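Local coordinates for protein minor fimbrium tip subunit Mfa3 (PDB 5NF4) that forms part of the tip of the minor fimbriae, filamentous pili that mediate biofilm formation and adhesion to host cells and other oral bacteria, at residues 328-333 with 337-342. Numbering follows the deposited sequence.
Sequences YRIKTL and IEVKYS
Y328 holds CG beside its backbone N, anti to the carbonyl carbon (chi1 -66°), while Y341 turns CG anti to the backbone N (chi1 158°), and the two rings meet obliquely on one face of an antiparallel beta hairpin. Strands 324-332 and 337-345 form this hairpin. Strand 324-332 also pairs in parallel with strand 180-205. Y328 CZ lies 3.5 Å from Y341 CD1, with the ring planes at 50°. V339 CG1 touches the Y328 ring at its edge, in plane, 3.6 Å from CD2. The two hydroxyls bond elsewhere, Y328 OH to Y304 OH and Y341 OH to the backbone N of H295. I330 and I337, both buried, continue this face toward the turn and pack on L280.

R329 and K340 form a hydrogen-bonded pair: R329 N to K340 O is 2.8 Å. K331 and E338 form the next such pair. Their side chains cross on the more exposed face, where K331 NZ stays 4.1 Å from E338 OE1, beyond a salt bridge. E338 OE2 makes its salt bridge with K336 NZ, in the turn. R329 reaches across to the other strand. There NH1 donates a long, bent hydrogen bond to S342 OG at 3.3 Å, and OG lies out of the guanidinium plane.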
ATOM      1  N   TYR A 328     -10.783   0.612 -12.773  1.00 40.06           N
ATOM      2  CA  TYR A 328     -11.571  -0.084 -13.778  1.00 38.88           C
ATOM      3  C   TYR A 328     -12.781   0.731 -14.177  1.00 38.62           C
ATOM      4  O   TYR A 328     -13.448   1.367 -13.343  1.00 36.52           O
ATOM      5  CB  TYR A 328     -12.001  -1.471 -13.251  1.00 37.08           C
ATOM      6  CG  TYR A 328     -10.800  -2.350 -13.066  1.00 36.71           C
ATOM      7  CD1 TYR A 328     -10.049  -2.285 -11.903  1.00 33.63           C
ATOM      8  CD2 TYR A 328     -10.370  -3.201 -14.082  1.00 36.69           C
ATOM      9  CE1 TYR A 328      -8.927  -3.067 -11.738  1.00 35.11           C
ATOM     10  CE2 TYR A 328      -9.234  -3.983 -13.926  1.00 33.79           C
ATOM     11  CZ  TYR A 328      -8.530  -3.919 -12.749  1.00 33.71           C
ATOM     12  OH  TYR A 328      -7.394  -4.674 -12.604  1.00 34.38           O
ATOM     13  N   ARG A 329     -13.024   0.748 -15.483  1.00 37.81           N
ATOM     14  CA  ARG A 329     -14.195   1.381 -16.057  1.00 39.23           C
ATOM     15  C   ARG A 329     -14.946   0.255 -16.739  1.00 41.64           C
ATOM     16  O   ARG A 329     -14.436  -0.370 -17.670  1.00 40.54           O
ATOM     17  CB  ARG A 329     -13.793   2.513 -17.023  1.00 42.22           C
ATOM     18  CG  ARG A 329     -12.896   3.522 -16.309  1.00 55.80           C
ATOM     19  CD  ARG A 329     -12.273   4.537 -17.214  1.00 68.27           C
ATOM     20  NE  ARG A 329     -11.269   4.015 -18.143  1.00 70.75           N
ATOM     21  CZ  ARG A 329     -10.049   3.595 -17.814  1.00 82.96           C
ATOM     22  NH1 ARG A 329      -9.650   3.551 -16.546  1.00 81.29           N
ATOM     23  NH2 ARG A 329      -9.233   3.178 -18.772  1.00 92.46           N
ATOM     24  N   ILE A 330     -16.143  -0.020 -16.231  1.00 40.11           N
ATOM     25  CA  ILE A 330     -16.924  -1.183 -16.665  1.00 44.01           C
ATOM     26  C   ILE A 330     -18.287  -0.830 -17.262  1.00 45.76           C
ATOM     27  O   ILE A 330     -19.021   0.000 -16.721  1.00 46.02           O
ATOM     28  CB  ILE A 330     -17.143  -2.140 -15.485  1.00 40.79           C
ATOM     29  CG1 ILE A 330     -15.803  -2.583 -14.912  1.00 45.38           C
ATOM     30  CG2 ILE A 330     -18.003  -3.362 -15.947  1.00 50.46           C
ATOM     31  CD1 ILE A 330     -15.926  -3.356 -13.651  1.00 66.30           C
ATOM     32  N   LYS A 331     -18.605  -1.460 -18.397  1.00 42.49           N
ATOM     33  CA  LYS A 331     -19.932  -1.368 -19.019  1.00 48.82           C
ATOM     34  C   LYS A 331     -20.631  -2.701 -18.820  1.00 62.23           C
ATOM     35  O   LYS A 331     -20.109  -3.734 -19.228  1.00 52.70           O
ATOM     36  CB  LYS A 331     -19.849  -1.051 -20.516  1.00 54.52           C
ATOM     37  CG  LYS A 331     -19.239   0.292 -20.856  1.00 58.08           C
ATOM     38  CD  LYS A 331     -19.176   0.498 -22.365  1.00 59.72           C
ATOM     39  CE  LYS A 331     -18.474   1.807 -22.742  1.00 56.60           C
ATOM     40  NZ  LYS A 331     -18.513   2.051 -24.229  1.00 63.37           N
ATOM     41  N   THR A 332     -21.801  -2.671 -18.189  1.00 59.78           N
ATOM     42  CA  THR A 332     -22.605  -3.871 -17.959  1.00 65.05           C
ATOM     43  C   THR A 332     -23.713  -3.956 -18.991  1.00 72.43           C
ATOM     44  O   THR A 332     -24.691  -3.208 -18.948  1.00 76.44           O
ATOM     45  CB  THR A 332     -23.213  -3.877 -16.560  1.00 75.17           C
ATOM     46  OG1 THR A 332     -22.213  -3.493 -15.617  1.00 64.55           O
ATOM     47  CG2 THR A 332     -23.725  -5.250 -16.211  1.00 83.96           C
ATOM     48  N   LEU A 333     -23.534  -4.859 -19.943  1.00 61.64           N
ATOM     49  CA  LEU A 333     -24.513  -5.055 -20.992  1.00 59.69           C
ATOM     50  C   LEU A 333     -25.288  -6.316 -20.654  1.00 62.05           C
ATOM     51  O   LEU A 333     -24.926  -7.018 -19.712  1.00 60.76           O
ATOM     52  CB  LEU A 333     -23.812  -5.130 -22.347  1.00 63.24           C
ATOM     53  CG  LEU A 333     -22.752  -4.028 -22.492  1.00 76.91           C
ATOM     54  CD1 LEU A 333     -22.029  -4.152 -23.812  1.00 83.31           C
ATOM     55  CD2 LEU A 333     -23.406  -2.649 -22.347  1.00 79.55           C
ATOM     56  N   ILE A 337     -19.817  -8.035 -20.191  1.00 49.38           N
ATOM     57  CA  ILE A 337     -19.231  -6.798 -19.694  1.00 47.41           C
ATOM     58  C   ILE A 337     -18.072  -6.383 -20.567  1.00 56.64           C
ATOM     59  O   ILE A 337     -17.486  -7.194 -21.288  1.00 50.92           O
ATOM     60  CB  ILE A 337     -18.769  -6.917 -18.226  1.00 42.42           C
ATOM     61  CG1 ILE A 337     -17.622  -7.930 -18.083  1.00 42.90           C
ATOM     62  CG2 ILE A 337     -19.988  -7.275 -17.369  1.00 44.40           C
ATOM     63  CD1 ILE A 337     -16.900  -7.907 -16.730  1.00 48.18           C
ATOM     64  N   GLU A 338     -17.769  -5.094 -20.510  1.00 51.95           N
ATOM     65  CA  GLU A 338     -16.595  -4.555 -21.163  1.00 48.01           C
ATOM     66  C   GLU A 338     -15.798  -3.917 -20.063  1.00 48.92           C
ATOM     67  O   GLU A 338     -16.371  -3.322 -19.160  1.00 45.84           O
ATOM     68  CB  GLU A 338     -16.973  -3.550 -22.246  1.00 48.63           C
ATOM     69  CG  GLU A 338     -17.893  -4.117 -23.297  1.00 60.84           C
ATOM     70  CD  GLU A 338     -18.104  -3.142 -24.425  1.00 66.98           C
ATOM     71  OE1 GLU A 338     -17.683  -1.977 -24.286  1.00 80.16           O
ATOM     72  OE2 GLU A 338     -18.662  -3.550 -25.452  1.00 62.56           O
ATOM     73  N   VAL A 339     -14.487  -4.083 -20.111  1.00 44.96           N
ATOM     74  CA  VAL A 339     -13.624  -3.553 -19.062  1.00 43.84           C
ATOM     75  C   VAL A 339     -12.483  -2.770 -19.652  1.00 44.80           C
ATOM     76  O   VAL A 339     -11.773  -3.276 -20.510  1.00 45.91           O
ATOM     77  CB  VAL A 339     -13.038  -4.678 -18.184  1.00 43.82           C
ATOM     78  CG1 VAL A 339     -12.188  -4.075 -17.064  1.00 42.23           C
ATOM     79  CG2 VAL A 339     -14.125  -5.522 -17.601  1.00 48.02           C
ATOM     80  N   LYS A 340     -12.323  -1.533 -19.189  1.00 43.77           N
ATOM     81  CA  LYS A 340     -11.131  -0.729 -19.473  1.00 39.69           C
ATOM     82  C   LYS A 340     -10.395  -0.506 -18.166  1.00 40.93           C
ATOM     83  O   LYS A 340     -11.018  -0.449 -17.103  1.00 39.42           O
ATOM     84  CB  LYS A 340     -11.507   0.601 -20.121  1.00 43.46           C
ATOM     85  CG  LYS A 340     -12.096   0.483 -21.523  1.00 56.76           C
ATOM     86  CD  LYS A 340     -11.108  -0.158 -22.478  1.00 70.19           C
ATOM     87  CE  LYS A 340     -11.671  -0.321 -23.879  1.00 82.90           C
ATOM     88  NZ  LYS A 340     -11.624   0.948 -24.647  1.00 83.14           N
ATOM     89  N   TYR A 341      -9.069  -0.373 -18.269  1.00 39.81           N
ATOM     90  CA  TYR A 341      -8.171  -0.448 -17.125  1.00 38.40           C
ATOM     91  C   TYR A 341      -7.065   0.577 -17.201  1.00 39.72           C
ATOM     92  O   TYR A 341      -6.558   0.896 -18.281  1.00 39.74           O
ATOM     93  CB  TYR A 341      -7.563  -1.841 -17.058  1.00 37.57           C
ATOM     94  CG  TYR A 341      -6.255  -2.010 -16.290  1.00 36.76           C
ATOM     95  CD1 TYR A 341      -6.260  -2.321 -14.940  1.00 35.84           C
ATOM     96  CD2 TYR A 341      -5.019  -1.904 -16.939  1.00 43.97           C
ATOM     97  CE1 TYR A 341      -5.051  -2.515 -14.240  1.00 35.35           C
ATOM     98  CE2 TYR A 341      -3.827  -2.094 -16.259  1.00 42.05           C
ATOM     99  CZ  TYR A 341      -3.850  -2.397 -14.914  1.00 35.89           C
ATOM    100  OH  TYR A 341      -2.687  -2.586 -14.207  1.00 36.63           O
ATOM    101  N   SER A 342      -6.685   1.075 -16.037  1.00 38.33           N
ATOM    102  CA  SER A 342      -5.445   1.825 -15.896  1.00 42.00           C
ATOM    103  C   SER A 342      -4.861   1.616 -14.505  1.00 40.42           C
ATOM    104  O   SER A 342      -5.563   1.268 -13.571  1.00 40.11           O
ATOM    105  CB  SER A 342      -5.685   3.308 -16.180  1.00 51.90           C
ATOM    106  OG  SER A 342      -6.654   3.844 -15.310  1.00 68.93           O
TER